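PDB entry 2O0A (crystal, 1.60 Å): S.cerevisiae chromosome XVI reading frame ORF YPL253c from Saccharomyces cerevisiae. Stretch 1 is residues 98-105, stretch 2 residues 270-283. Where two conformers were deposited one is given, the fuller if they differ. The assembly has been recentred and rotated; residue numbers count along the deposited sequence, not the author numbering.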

# COMPACT_ATOMS: atom_id res chain seq x y z
N SER A 98 -1.43 1.07 2.90
CA SER A 98 -1.76 2.46 2.62
C SER A 98 -2.52 3.08 3.79
O SER A 98 -3.57 2.56 4.18
N LEU A 99 -1.96 4.16 4.34
CA LEU A 99 -2.59 4.92 5.43
C LEU A 99 -3.15 6.21 4.88
O LEU A 99 -2.46 6.98 4.19
N SER A 100 -4.42 6.45 5.19
CA SER A 100 -5.15 7.62 4.68
C SER A 100 -6.05 8.10 5.80
O SER A 100 -6.42 7.31 6.66
N THR A 101 -6.42 9.38 5.78
CA THR A 101 -7.39 9.86 6.78
C THR A 101 -8.70 10.32 6.14
O THR A 101 -9.62 10.81 6.83
N THR A 102 -8.78 10.18 4.82
CA THR A 102 -9.98 10.50 4.05
C THR A 102 -10.25 9.35 3.08
O THR A 102 -9.35 8.54 2.82
N PRO A 103 -11.49 9.25 2.57
CA PRO A 103 -11.81 8.22 1.57
C PRO A 103 -10.81 8.23 0.42
O PRO A 103 -10.51 9.29 -0.15
N HIS A 104 -10.27 7.05 0.11
CA HIS A 104 -9.28 6.92 -0.95
C HIS A 104 -9.58 5.80 -1.96
O HIS A 104 -8.68 5.02 -2.37
N GLY A 105 -10.83 5.71 -2.41
CA GLY A 105 -11.20 4.73 -3.43
C GLY A 105 -10.46 4.87 -4.74
O GLY A 105 -10.22 3.87 -5.44
N LEU A 270 -0.85 12.01 2.81
CA LEU A 270 -0.93 13.19 3.66
C LEU A 270 -1.69 14.29 2.92
O LEU A 270 -1.17 14.89 1.99
N ASN A 271 -2.92 14.53 3.34
CA ASN A 271 -3.77 15.49 2.66
C ASN A 271 -4.69 16.19 3.64
O ASN A 271 -5.71 16.75 3.26
N ASP A 272 -4.30 16.14 4.91
CA ASP A 272 -5.20 16.46 6.02
C ASP A 272 -4.39 17.14 7.12
O ASP A 272 -3.69 16.49 7.89
N SER A 273 -4.50 18.46 7.22
CA SER A 273 -3.71 19.19 8.20
C SER A 273 -3.88 18.73 9.65
O SER A 273 -2.91 18.62 10.39
N LYS A 274 -5.12 18.46 10.06
CA LYS A 274 -5.37 18.12 11.47
C LYS A 274 -4.69 16.81 11.89
O LYS A 274 -4.29 16.67 13.03
N ASN A 275 -4.50 15.90 10.93
CA ASN A 275 -3.91 14.60 11.23
C ASN A 275 -2.46 14.39 10.82
O ASN A 275 -1.87 13.36 11.13
N VAL A 276 -1.86 15.39 10.18
CA VAL A 276 -0.53 15.20 9.61
C VAL A 276 0.56 14.88 10.65
O VAL A 276 1.40 14.02 10.41
N ASN A 277 0.52 15.52 11.82
CA ASN A 277 1.58 15.32 12.80
C ASN A 277 1.65 13.88 13.37
O ASN A 277 2.74 13.34 13.57
N LYS A 278 0.48 13.27 13.59
CA LYS A 278 0.38 11.89 14.04
C LYS A 278 0.92 10.93 12.98
O LYS A 278 1.68 10.01 13.30
N LEU A 279 0.55 11.18 11.72
CA LEU A 279 1.04 10.36 10.61
C LEU A 279 2.56 10.50 10.43
O LEU A 279 3.25 9.52 10.15
N LEU A 280 3.09 11.70 10.63
CA LEU A 280 4.55 11.86 10.62
C LEU A 280 5.20 11.05 11.74
O LEU A 280 6.17 10.35 11.52
N THR A 281 4.64 11.11 12.95
CA THR A 281 5.16 10.30 14.05
C THR A 281 5.17 8.80 13.72
O THR A 281 6.15 8.10 13.97
N ILE A 282 4.09 8.32 13.13
CA ILE A 282 3.98 6.91 12.77
C ILE A 282 5.01 6.54 11.72
O ILE A 282 5.62 5.48 11.80
N SER A 283 5.24 7.45 10.78
CA SER A 283 6.24 7.23 9.74
C SER A 283 7.62 6.97 10.34
O SER A 283 8.40 6.17 9.83

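Packing between residues 98-105, a strand end running into a loop, and residues 270-283, a loop leading into a helix, buries 368 Å² in all and divides into an apolar part and a polar part. In the apolar part, Leu 99 (chi1 m, chi2 p) points toward the helix and sets CD2 4.2 Å from CG2 of Ile 282 (m, t). Leu 279, one turn earlier and also m, p, points back at the first stretch, where its CD1 lies 4.0 Å from CG2 of Thr 101. The methyl of Thr 101 thus extends the greasy surface while its hydroxyl serves the polar side. Two direct hydrogen bonds join the loops: with chi1 p, Thr 101 donates from OG1 to OD2 of Asp 272 (chi1 t) at 2.7 Å, a short bond to a carboxylate. Next along the chain, Thr 102, also p, accepts at OG1 from ND2 of Asn 271 (chi1 p) at 2.9 Å; the N-H...O angle of 166° makes this bond nearly straight. Successive threonines therefore engage successive residues of the facing loop, one as donor and one as acceptor. In looser contact, His 104 (chi1 m), at the N-cap position before a helix, turns its ring edge to Asn 271, with NE2 3.8 Å from ND2. Asn 275 (chi1 m) also points inward, beside Thr 101. Two waters complete the polar part: water 1 accepts from Thr 101 N at 2.8 Å and, weakly, from His 104 NE2 at 3.2 Å, and donates to Asn 271 OD1 at 2.6 Å, so it ties backbone and ring to the amide oxygen. Water 2 donates to Thr 101 OG1 at 2.8 Å and accepts a weak bond from Asn 271 N at 3.4 Å. The Thr 101 hydroxyl consequently gives its proton to Asp 272 and receives one from solvent.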

# COMPACT_ATOMS: atom_id res chain seq x y z
CB SER A 98 -2.56 2.56 1.32
OG SER A 98 -2.87 3.92 1.03
CB LEU A 99 -1.54 5.24 6.51
CG LEU A 99 -1.15 4.14 7.50
CD1 LEU A 99 -0.56 2.93 6.83
CD2 LEU A 99 -0.19 4.67 8.55
CB SER A 100 -6.00 7.24 3.49
OG SER A 100 -5.20 6.93 2.34
CB THR A 101 -6.80 10.99 7.67
OG1 THR A 101 -6.35 12.06 6.83
CG2 THR A 101 -5.65 10.47 8.53
CB THR A 102 -9.81 11.80 3.25
OG1 THR A 102 -8.67 11.70 2.38
CG2 THR A 102 -9.65 12.99 4.18
CB PRO A 103 -13.19 8.65 1.08
CG PRO A 103 -13.81 9.30 2.27
CD PRO A 103 -12.68 10.06 2.92
CB HIS A 104 -7.89 6.74 -0.34
CG HIS A 104 -7.18 8.03 -0.07
ND1 HIS A 104 -6.06 8.42 -0.78
CD2 HIS A 104 -7.42 9.01 0.82
CE1 HIS A 104 -5.66 9.60 -0.34
NE2 HIS A 104 -6.46 9.98 0.64
CB LEU A 270 0.47 13.66 4.08
CG LEU A 270 1.47 12.66 4.67
CD1 LEU A 270 2.75 13.39 5.04
CD2 LEU A 270 0.91 11.89 5.88
CB ASN A 271 -4.60 14.78 1.59
CG ASN A 271 -5.70 13.92 2.18
OD1 ASN A 271 -5.61 13.48 3.33
ND2 ASN A 271 -6.75 13.68 1.40
CB ASP A 272 -5.78 15.13 6.51
CG ASP A 272 -6.87 15.30 7.53
OD1 ASP A 272 -7.40 16.42 7.72
OD2 ASP A 272 -7.22 14.27 8.16
CB SER A 273 -3.96 20.69 8.08
OG SER A 273 -3.40 21.16 6.87
CB LYS A 274 -6.86 18.12 11.80
CG LYS A 274 -7.68 17.04 11.15
CD LYS A 274 -9.09 17.05 11.71
CE LYS A 274 -9.74 15.69 11.60
NZ LYS A 274 -10.80 15.51 12.64
CB ASN A 275 -4.79 13.49 10.64
CG ASN A 275 -6.19 13.47 11.24
OD1 ASN A 275 -7.18 13.27 10.53
ND2 ASN A 275 -6.27 13.70 12.55
CB VAL A 276 -0.13 16.36 8.66
CG1 VAL A 276 0.23 17.63 9.45
CG2 VAL A 276 1.02 15.93 7.74
CB ASN A 277 1.52 16.40 13.89
CG ASN A 277 1.71 17.82 13.33
OD1 ASN A 277 2.19 18.00 12.21
ND2 ASN A 277 1.33 18.82 14.11
CB LYS A 278 -1.07 11.54 14.35
CG LYS A 278 -1.55 12.11 15.69
CD LYS A 278 -1.58 11.04 16.75
CE LYS A 278 -2.68 11.31 17.78
NZ LYS A 278 -2.50 12.60 18.51
CB LEU A 279 0.26 10.62 9.31
CG LEU A 279 -1.02 9.78 9.08
CD1 LEU A 279 -2.07 9.92 10.19
CD2 LEU A 279 -1.67 10.02 7.71
CB LEU A 280 4.95 13.34 10.70
CG LEU A 280 4.58 14.19 9.49
CD1 LEU A 280 4.77 15.66 9.83
CD2 LEU A 280 5.41 13.80 8.26
CB THR A 281 4.39 10.58 15.35
OG1 THR A 281 4.62 11.95 15.71
CG2 THR A 281 4.87 9.66 16.49
CB ILE A 282 2.54 6.57 12.33
CG1 ILE A 282 1.62 6.75 13.55
CG2 ILE A 282 2.46 5.13 11.79
CD1 ILE A 282 0.16 6.63 13.27
CB SER A 283 6.26 8.39 8.73
OG SER A 283 6.96 9.53 9.23
O HOH W 1 -5.42 10.86 3.56
O HOH W 2 -3.71 12.29 5.82